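Local coordinates for protein peroxiredoxin PRX1, mitochondrial (Saccharomyces cerevisiae, PDB 5YKJ) that probably reduces peroxides in mitochondria as a 1-Cys peroxiredoxin whose oxidised cysteine is returned to the thiol through the glutathione and thioredoxin systems, at residues A[128-133]-A[149-154]; A[156-161]-A[176-181]; A[170-175]-A[182-187]. One frame throughout, in Å; residues are numbered along the deposited sequence.

Interaction 1. Residues A[128-133]-A[149-154]; sequences RSVFVI and VGRNTS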
loop_
_atom_site.group_PDB
_atom_site.type_symbol
_atom_site.label_atom_id
_atom_site.label_comp_id
_atom_site.label_asym_id
_atom_site.label_seq_id
_atom_site.Cartn_x
_atom_site.Cartn_y
_atom_site.Cartn_z
ATOM N N ARG A 128 7.870 -3.354 8.652
ATOM C CA ARG A 128 8.230 -2.726 7.415
ATOM C C ARG A 128 7.402 -3.101 6.194
ATOM O O ARG A 128 7.790 -2.830 5.115
ATOM C CB ARG A 128 9.692 -3.085 7.093
ATOM C CG ARG A 128 10.733 -2.207 7.734
ATOM C CD ARG A 128 10.695 -0.801 7.175
ATOM N NE ARG A 128 11.298 -0.704 5.859
ATOM C CZ ARG A 128 11.305 0.385 5.108
ATOM N NH1 ARG A 128 10.766 1.486 5.533
ATOM N NH2 ARG A 128 11.878 0.379 3.935
ATOM N N SER A 129 6.297 -3.750 6.430
ATOM C CA SER A 129 5.464 -4.153 5.328
ATOM C C SER A 129 4.591 -3.050 4.780
ATOM O O SER A 129 4.240 -2.173 5.443
ATOM C CB SER A 129 4.609 -5.368 5.697
ATOM O OG SER A 129 5.397 -6.435 6.092
ATOM N N VAL A 130 4.293 -3.187 3.505
ATOM C CA VAL A 130 3.380 -2.310 2.815
ATOM C C VAL A 130 2.242 -3.195 2.297
ATOM O O VAL A 130 2.474 -4.150 1.693
ATOM C CB VAL A 130 4.009 -1.541 1.623
ATOM C CG1 VAL A 130 2.970 -0.668 0.914
ATOM C CG2 VAL A 130 5.096 -0.626 2.120
ATOM N N PHE A 131 1.025 -2.814 2.624
ATOM C CA PHE A 131 -0.133 -3.549 2.192
ATOM C C PHE A 131 -1.017 -2.687 1.273
ATOM O O PHE A 131 -1.362 -1.632 1.649
ATOM C CB PHE A 131 -0.994 -3.961 3.423
ATOM C CG PHE A 131 -0.253 -4.719 4.504
ATOM C CD1 PHE A 131 0.484 -4.073 5.482
ATOM C CD2 PHE A 131 -0.315 -6.100 4.565
ATOM C CE1 PHE A 131 1.144 -4.764 6.444
ATOM C CE2 PHE A 131 0.367 -6.779 5.564
ATOM C CZ PHE A 131 1.048 -6.101 6.486
ATOM N N VAL A 132 -1.329 -3.176 0.075
ATOM C CA VAL A 132 -2.232 -2.493 -0.828
ATOM C C VAL A 132 -3.582 -3.165 -0.636
ATOM O O VAL A 132 -3.692 -4.334 -0.799
ATOM C CB VAL A 132 -1.777 -2.664 -2.246
ATOM C CG1 VAL A 132 -2.743 -1.978 -3.197
ATOM C CG2 VAL A 132 -0.390 -2.118 -2.399
ATOM N N ILE A 133 -4.559 -2.371 -0.235
ATOM C CA ILE A 133 -5.900 -2.844 0.112
ATOM C C ILE A 133 -6.991 -2.276 -0.795
ATOM O O ILE A 133 -7.000 -1.137 -1.081
ATOM C CB ILE A 133 -6.161 -2.464 1.542
ATOM C CG1 ILE A 133 -5.082 -3.092 2.391
ATOM C CG2 ILE A 133 -7.536 -2.863 2.034
ATOM C CD1 ILE A 133 -4.976 -2.530 3.786
ATOM N N VAL A 149 16.786 -0.256 3.114
ATOM C CA VAL A 149 16.493 -0.055 1.713
ATOM C C VAL A 149 15.164 0.660 1.469
ATOM O O VAL A 149 14.145 0.148 1.681
ATOM C CB VAL A 149 16.444 -1.423 0.968
ATOM C CG1 VAL A 149 16.070 -1.260 -0.508
ATOM C CG2 VAL A 149 17.752 -2.149 1.092
ATOM N N GLY A 150 15.269 1.866 0.956
ATOM C CA GLY A 150 14.119 2.660 0.661
ATOM C C GLY A 150 13.299 2.067 -0.456
ATOM O O GLY A 150 13.795 1.490 -1.337
ATOM N N ARG A 151 12.011 2.290 -0.330
ATOM C CA ARG A 151 11.027 1.792 -1.269
ATOM C C ARG A 151 11.045 2.588 -2.567
ATOM O O ARG A 151 11.838 3.459 -2.754
ATOM C CB ARG A 151 9.639 1.772 -0.644
ATOM C CG ARG A 151 9.528 0.900 0.589
ATOM C CD ARG A 151 8.414 1.387 1.535
ATOM N NE ARG A 151 8.203 0.520 2.689
ATOM C CZ ARG A 151 7.744 0.927 3.851
ATOM N NH1 ARG A 151 7.407 2.155 4.054
ATOM N NH2 ARG A 151 7.602 0.058 4.812
ATOM N N ASN A 152 10.142 2.207 -3.460
ATOM C CA ASN A 152 10.015 2.865 -4.769
ATOM C C ASN A 152 8.575 3.329 -4.974
ATOM O O ASN A 152 7.727 2.551 -5.101
ATOM C CB ASN A 152 10.434 1.876 -5.859
ATOM C CG ASN A 152 10.439 2.477 -7.233
ATOM O OD1 ASN A 152 9.753 3.362 -7.503
ATOM N ND2 ASN A 152 11.206 1.898 -8.083
ATOM N N THR A 153 8.362 4.629 -4.953
ATOM C CA THR A 153 7.029 5.161 -5.088
ATOM C C THR A 153 6.395 4.897 -6.455
ATOM O O THR A 153 5.258 4.758 -6.569
ATOM C CB THR A 153 6.971 6.640 -4.687
ATOM O OG1 THR A 153 7.894 7.380 -5.469
ATOM C CG2 THR A 153 7.314 6.781 -3.206
ATOM N N SER A 154 7.235 4.896 -7.458
ATOM C CA SER A 154 6.787 4.643 -8.789
ATOM C C SER A 154 6.253 3.242 -8.938
ATOM O O SER A 154 5.347 3.036 -9.628
ATOM C CB SER A 154 7.871 4.916 -9.812
ATOM O OG SER A 154 8.115 6.276 -9.848
HETATM O O HOH W 1 8.135 -2.383 2.321
#

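Interaction 2. Residues A[156-161]-A[176-181]; sequences VLRVID and NWQPAD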
loop_
_atom_site.group_PDB
_atom_site.type_symbol
_atom_site.label_atom_id
_atom_site.label_comp_id
_atom_site.label_asym_id
_atom_site.label_seq_id
_atom_site.Cartn_x
_atom_site.Cartn_y
_atom_site.Cartn_z
ATOM N N VAL A 156 4.931 1.478 -6.479
ATOM C CA VAL A 156 3.674 1.391 -5.773
ATOM C C VAL A 156 2.545 1.908 -6.684
ATOM O O VAL A 156 1.542 1.355 -6.749
ATOM C CB VAL A 156 3.713 2.202 -4.447
ATOM C CG1 VAL A 156 2.314 2.333 -3.819
ATOM C CG2 VAL A 156 4.715 1.602 -3.485
ATOM N N LEU A 157 2.788 3.004 -7.362
ATOM C CA LEU A 157 1.799 3.516 -8.271
ATOM C C LEU A 157 1.557 2.559 -9.469
ATOM O O LEU A 157 0.479 2.443 -9.930
ATOM C CB LEU A 157 2.148 4.930 -8.748
ATOM C CG LEU A 157 2.032 6.088 -7.758
ATOM C CD1 LEU A 157 2.844 7.295 -8.222
ATOM C CD2 LEU A 157 0.593 6.443 -7.495
ATOM N N ARG A 158 2.619 1.940 -9.935
ATOM C CA ARG A 158 2.502 1.042 -11.070
ATOM C C ARG A 158 1.594 -0.157 -10.754
ATOM O O ARG A 158 0.731 -0.495 -11.502
ATOM C CB ARG A 158 3.888 0.580 -11.556
ATOM C CG ARG A 158 3.894 -0.121 -12.914
ATOM C CD ARG A 158 5.187 -0.857 -13.234
ATOM N NE ARG A 158 5.414 -1.990 -12.380
ATOM C CZ ARG A 158 4.923 -3.183 -12.617
ATOM N NH1 ARG A 158 4.230 -3.427 -13.719
ATOM N NH2 ARG A 158 5.143 -4.141 -11.764
ATOM N N VAL A 159 1.817 -0.756 -9.610
ATOM C CA VAL A 159 0.989 -1.860 -9.212
ATOM C C VAL A 159 -0.445 -1.463 -8.924
ATOM O O VAL A 159 -1.275 -2.216 -9.120
ATOM C CB VAL A 159 1.585 -2.764 -8.120
ATOM C CG1 VAL A 159 2.936 -3.212 -8.560
ATOM C CG2 VAL A 159 1.624 -2.072 -6.778
ATOM N N ILE A 160 -0.648 -0.267 -8.397
ATOM C CA ILE A 160 -1.988 0.185 -8.145
ATOM C C ILE A 160 -2.711 0.293 -9.508
ATOM O O ILE A 160 -3.820 -0.108 -9.646
ATOM C CB ILE A 160 -2.036 1.550 -7.413
ATOM C CG1 ILE A 160 -1.700 1.378 -5.942
ATOM C CG2 ILE A 160 -3.443 2.143 -7.476
ATOM C CD1 ILE A 160 -1.258 2.667 -5.290
ATOM N N ASP A 161 -1.996 0.840 -10.471
ATOM C CA ASP A 161 -2.595 0.985 -11.784
ATOM C C ASP A 161 -2.949 -0.378 -12.408
ATOM O O ASP A 161 -3.960 -0.547 -12.972
ATOM C CB ASP A 161 -1.687 1.787 -12.705
ATOM C CG ASP A 161 -1.699 3.284 -12.389
ATOM O OD1 ASP A 161 -2.586 3.724 -11.769
ATOM O OD2 ASP A 161 -0.806 3.935 -12.782
ATOM N N ASN A 176 6.833 -6.079 -16.093
ATOM C CA ASN A 176 7.271 -4.766 -16.456
ATOM C C ASN A 176 6.244 -3.886 -17.151
ATOM O O ASN A 176 6.605 -2.940 -17.737
ATOM C CB ASN A 176 8.482 -4.948 -17.322
ATOM C CG ASN A 176 9.691 -5.454 -16.564
ATOM O OD1 ASN A 176 9.772 -5.356 -15.386
ATOM N ND2 ASN A 176 10.605 -6.037 -17.293
ATOM N N TRP A 177 4.978 -4.227 -17.022
ATOM C CA TRP A 177 3.918 -3.481 -17.645
ATOM C C TRP A 177 3.825 -2.033 -17.215
ATOM O O TRP A 177 3.926 -1.730 -16.087
ATOM C CB TRP A 177 2.550 -4.143 -17.362
ATOM C CG TRP A 177 1.367 -3.412 -17.853
ATOM C CD1 TRP A 177 0.823 -3.498 -19.067
ATOM C CD2 TRP A 177 0.560 -2.501 -17.119
ATOM N NE1 TRP A 177 -0.260 -2.737 -19.148
ATOM C CE2 TRP A 177 -0.453 -2.087 -17.969
ATOM C CE3 TRP A 177 0.598 -1.997 -15.831
ATOM C CZ2 TRP A 177 -1.413 -1.198 -17.576
ATOM C CZ3 TRP A 177 -0.318 -1.130 -15.463
ATOM C CH2 TRP A 177 -1.335 -0.736 -16.308
ATOM N N GLN A 178 3.590 -1.167 -18.174
ATOM C CA GLN A 178 3.315 0.195 -17.894
ATOM C C GLN A 178 1.963 0.497 -18.527
ATOM O O GLN A 178 1.587 -0.067 -19.483
ATOM C CB GLN A 178 4.336 1.137 -18.498
ATOM C CG GLN A 178 5.692 1.167 -17.821
ATOM C CD GLN A 178 5.700 1.666 -16.390
ATOM O OE1 GLN A 178 4.877 2.419 -15.992
ATOM N NE2 GLN A 178 6.645 1.208 -15.643
ATOM N N PRO A 179 1.263 1.455 -17.976
ATOM C CA PRO A 179 -0.014 1.855 -18.542
ATOM C C PRO A 179 0.195 2.282 -20.003
ATOM O O PRO A 179 1.172 2.860 -20.334
ATOM C CB PRO A 179 -0.412 3.054 -17.698
ATOM C CG PRO A 179 0.195 2.754 -16.355
ATOM C CD PRO A 179 1.468 2.046 -16.643
ATOM N N ALA A 180 -0.784 1.867 -20.793
ATOM C CA ALA A 180 -0.976 1.960 -22.248
ATOM C C ALA A 180 -0.315 0.786 -22.949
ATOM O O ALA A 180 -0.512 0.609 -24.094
ATOM C CB ALA A 180 -0.578 3.285 -22.913
ATOM N N ASP A 181 0.428 -0.048 -22.227
ATOM C CA ASP A 181 0.995 -1.222 -22.829
ATOM C C ASP A 181 -0.126 -2.276 -23.003
ATOM O O ASP A 181 -1.134 -2.238 -22.373
ATOM C CB ASP A 181 2.092 -1.867 -21.990
ATOM C CG ASP A 181 3.397 -1.084 -21.942
ATOM O OD1 ASP A 181 3.569 -0.134 -22.618
ATOM O OD2 ASP A 181 4.229 -1.500 -21.176
#

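Interaction 3. Residues A[170-175]-A[182-187]; sequences GVVTPI and DVIIPP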
loop_
_atom_site.group_PDB
_atom_site.type_symbol
_atom_site.label_atom_id
_atom_site.label_comp_id
_atom_site.label_asym_id
_atom_site.label_seq_id
_atom_site.Cartn_x
_atom_site.Cartn_y
_atom_site.Cartn_z
ATOM N N GLY A 170 -10.955 -6.875 -16.440
ATOM C CA GLY A 170 -10.771 -8.298 -16.461
ATOM C C GLY A 170 -9.626 -8.765 -17.323
ATOM O O GLY A 170 -9.745 -9.636 -18.126
ATOM N N VAL A 171 -8.496 -8.149 -17.090
ATOM C CA VAL A 171 -7.274 -8.440 -17.789
ATOM C C VAL A 171 -6.180 -8.659 -16.740
ATOM O O VAL A 171 -6.413 -8.478 -15.607
ATOM C CB VAL A 171 -6.833 -7.339 -18.735
ATOM C CG1 VAL A 171 -7.862 -7.159 -19.820
ATOM C CG2 VAL A 171 -6.615 -6.016 -18.021
ATOM N N VAL A 172 -5.044 -9.100 -17.217
ATOM C CA VAL A 172 -3.867 -9.351 -16.389
ATOM C C VAL A 172 -2.667 -8.648 -17.015
ATOM O O VAL A 172 -2.663 -8.409 -18.172
ATOM C CB VAL A 172 -3.565 -10.834 -16.029
ATOM C CG1 VAL A 172 -4.608 -11.461 -15.162
ATOM C CG2 VAL A 172 -3.046 -11.667 -17.178
ATOM N N THR A 173 -1.662 -8.304 -16.210
ATOM C CA THR A 173 -0.556 -7.550 -16.712
ATOM C C THR A 173 0.761 -8.314 -16.641
ATOM O O THR A 173 1.056 -8.980 -15.776
ATOM C CB THR A 173 -0.380 -6.178 -16.001
ATOM O OG1 THR A 173 -0.146 -6.390 -14.635
ATOM C CG2 THR A 173 -1.546 -5.247 -16.213
ATOM N N PRO A 174 1.530 -8.175 -17.734
ATOM C CA PRO A 174 2.791 -8.887 -17.828
ATOM C C PRO A 174 3.899 -8.210 -17.048
ATOM O O PRO A 174 3.761 -7.147 -16.594
ATOM C CB PRO A 174 3.147 -8.812 -19.292
ATOM C CG PRO A 174 2.589 -7.523 -19.720
ATOM C CD PRO A 174 1.292 -7.399 -18.974
ATOM N N ILE A 175 5.007 -8.900 -16.994
ATOM C CA ILE A 175 6.156 -8.367 -16.351
ATOM C C ILE A 175 6.482 -6.997 -16.966
ATOM O O ILE A 175 6.386 -6.795 -18.115
ATOM C CB ILE A 175 7.366 -9.309 -16.579
ATOM C CG1 ILE A 175 8.587 -8.903 -15.778
ATOM C CG2 ILE A 175 7.736 -9.320 -18.053
ATOM C CD1 ILE A 175 8.565 -9.476 -14.382
ATOM N N ASP A 182 0.111 -3.208 -23.883
ATOM C CA ASP A 182 -0.829 -4.268 -24.095
ATOM C C ASP A 182 -0.951 -5.134 -22.824
ATOM O O ASP A 182 -0.032 -5.306 -22.087
ATOM C CB ASP A 182 -0.433 -5.171 -25.276
ATOM C CG ASP A 182 -0.446 -4.455 -26.621
ATOM O OD1 ASP A 182 -1.037 -3.407 -26.719
ATOM O OD2 ASP A 182 0.202 -4.972 -27.525
ATOM N N VAL A 183 -2.128 -5.668 -22.647
ATOM C CA VAL A 183 -2.507 -6.518 -21.548
ATOM C C VAL A 183 -2.804 -7.943 -22.022
ATOM O O VAL A 183 -2.856 -8.219 -23.173
ATOM C CB VAL A 183 -3.698 -5.950 -20.773
ATOM C CG1 VAL A 183 -3.353 -4.641 -20.087
ATOM C CG2 VAL A 183 -4.906 -5.740 -21.662
ATOM N N ILE A 184 -2.996 -8.814 -21.057
ATOM C CA ILE A 184 -3.227 -10.209 -21.304
ATOM C C ILE A 184 -4.626 -10.685 -20.918
ATOM O O ILE A 184 -5.130 -10.298 -19.939
ATOM C CB ILE A 184 -2.170 -11.054 -20.581
ATOM C CG1 ILE A 184 -0.788 -10.788 -21.109
ATOM C CG2 ILE A 184 -2.458 -12.532 -20.707
ATOM C CD1 ILE A 184 0.308 -11.071 -20.111
ATOM N N ILE A 185 -5.218 -11.523 -21.748
ATOM C CA ILE A 185 -6.525 -12.025 -21.489
ATOM C C ILE A 185 -6.381 -13.196 -20.550
ATOM O O ILE A 185 -5.635 -14.020 -20.780
ATOM C CB ILE A 185 -7.234 -12.399 -22.823
ATOM C CG1 ILE A 185 -7.316 -11.181 -23.709
ATOM C CG2 ILE A 185 -8.633 -12.925 -22.565
ATOM C CD1 ILE A 185 -7.783 -11.473 -25.125
ATOM N N PRO A 186 -7.147 -13.195 -19.462
ATOM C CA PRO A 186 -7.052 -14.280 -18.514
ATOM C C PRO A 186 -7.463 -15.604 -19.175
ATOM O O PRO A 186 -8.304 -15.706 -19.968
ATOM C CB PRO A 186 -8.050 -13.894 -17.406
ATOM C CG PRO A 186 -8.260 -12.468 -17.537
ATOM C CD PRO A 186 -8.132 -12.204 -19.019
ATOM N N PRO A 187 -6.757 -16.648 -18.754
ATOM C CA PRO A 187 -6.995 -17.980 -19.293
ATOM C C PRO A 187 -8.386 -18.508 -19.037
ATOM O O PRO A 187 -8.830 -19.346 -19.753
ATOM C CB PRO A 187 -5.938 -18.858 -18.677
ATOM C CG PRO A 187 -5.188 -18.050 -17.756
ATOM C CD PRO A 187 -5.618 -16.624 -17.835
#

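Interaction 1. Residues A[128-133]-A[149-154]
The guanidinium groups of Arg-128 and Arg-151 lie flat on each other, their planes 8° apart and their centres separated by 3.8 Å. NH1 of Arg-128 sits over the middle of the Arg-151 group, while Arg-151 NH2 rests nearer the rim of the Arg-128 group. Val-130 CG2 lies over the opposite face of Arg-151, toward its rim, 3.4 Å from NE; a methyl can pack on the flat guanidinium face without competing for its in-plane N-H groups. At the edge of the Arg-128 group, near its plane, Val-149 O comes within 3.2 Å of NH2.

The two meet tip to tip, Arg-128 on a chain bent at chi2 and chi3 and Arg-151 on one extended from CG to NE. Arg-151 NH2 donates to Arg-128 O at 2.9 Å, with the donor well above the carbonyl plane, and also to Ser-35 O. A water bridges the Arg-128 carbonyl to Arg-151 NE.

An alanine in place of Arg-151 would probably leave the carbonyls of Arg-128 and Ser-35 without their NH2 donor and open a gap between Val-130 CG2 and the Arg-128 guanidinium.

Glu-47 forms a salt bridge with Arg-128 NH1 and accepts a bond from the Arg-151 backbone N, so it probably offsets the repulsion of like charges. Glu-47 lies three residues after Cys-44, seen here as S-hydroxycysteine, so the arginine pair probably belongs to the surroundings of the peroxiredoxin active site.

Interaction 2. Residues A[156-161]-A[176-181]
Arg-158 and Gln-178 mark the closest approach of the backbone of helix 153-169 to the loop 176-181, their CA atoms 6.9 Å apart, with Asp-161 and Pro-179 nearly as close one helical turn on. Arg-158 bridges the gap. Its chi1 of -168° sets CG anti to the backbone N, the bend at chi3 turns NE, and NH1 donates to Trp-177 O at 2.9 Å; the bond is fairly straight, and the oxygen lies close to the guanidinium plane and offers a lone pair. NE forms a salt bridge with Glu-155, one turn earlier in the same helix. Gln-178 crosses the arginine chain at about a right angle, bringing NE2 3.5 Å from Arg-158 CD.

The loop belongs to the C-terminal domain of 1-Cys peroxiredoxins and joins that helix to strand 183-184. A type II beta turn from Gln-178 to Asp-181 shapes it: proline fits the second position, and Ala-180 takes the positive phi of the third. The turn is closed by Asp-181 N to Gln-178 O, and Asp-181 OD2, met from above its carboxylate plane, also accepts from Gln-178 N at 3.1 Å.

Trp-177 brings its large indole to the helix, where CZ3 lies 4.1 Å from Asp-161 C and the ring also touches Ala-162 and Leu-165. Pro-179 N rests over one face of the ring, toward its rim. The carboxylate of Asp-161 packs against the proline, with OD2 3.9 Å from Pro-179 CG, while OD1 forms a salt bridge with Arg-61.

Interaction 3. Residues A[170-175]-A[182-187]
Val-172 and Ile-184 cross obliquely, the CG2 branch of the valine lying 3.6 Å from CB of the isoleucine and nearly as close to its CG2. That branch of Val-172 stands between its backbone N and carbonyl carbon, where it meets Ile-184. The isoleucine reaches further with its other branch: CG1 is anti to the carbonyl carbon (chi1 -64°), and the chain ends with CD1 3.7 Å from Pro-174 CB. A branch at CB and a longer CD1 arm let isoleucine touch both Val-172 and Pro-174.

The backbones of Val-172 and Ile-184 form a single antiparallel beta bridge of the hydrogen-bonded kind. Val-172 N donates to Ile-184 O at 3.0 Å and Ile-184 N to Val-172 O at 2.9 Å. The bridge ties the loop that follows helix 153-169 to the outer strand 183-184 of the small antiparallel sheet in the C-terminal region, whose next strand, 208-211, bonds to Val-183.

Val-171 and Val-183 also meet at a slant, CG1 of the first 3.8 Å from CG2 of the second. Both are buried and both touch Leu-165 of the helix, a setting that suits compact apolar side chains. Toward the start of the loop, the CD and CG atoms of Pro-186 pack against the carbonyl oxygen of Gly-170, CD at 3.2 Å from Gly-170 O. Gly-170 leaves the helix with a positive phi of 62°, a conformation that glycine adopts with little strain.

In the fold
Along the chain, interaction 1 closes before the others open, while the segments of interactions 2 and 3 alternate: helix, loop 170-175, loop 176-181, then strand 183-184. Helix 153-169 starts within interaction 1 and supplies one side of interaction 2; the centres of these two lie about 15 Å apart, those of interactions 2 and 3 about 12 Å, and those of 1 and 3 about 23 Å. Interactions 2 and 3 touch where the Trp-177 indole packs on Asp-182 and Val-183. The helix therefore leads from the central mixed sheet of the thioredoxin-like fold, probably near the active site, to the C-terminal region, where loop 170-181 turns back beside it before joining the three-stranded sheet at 183-184.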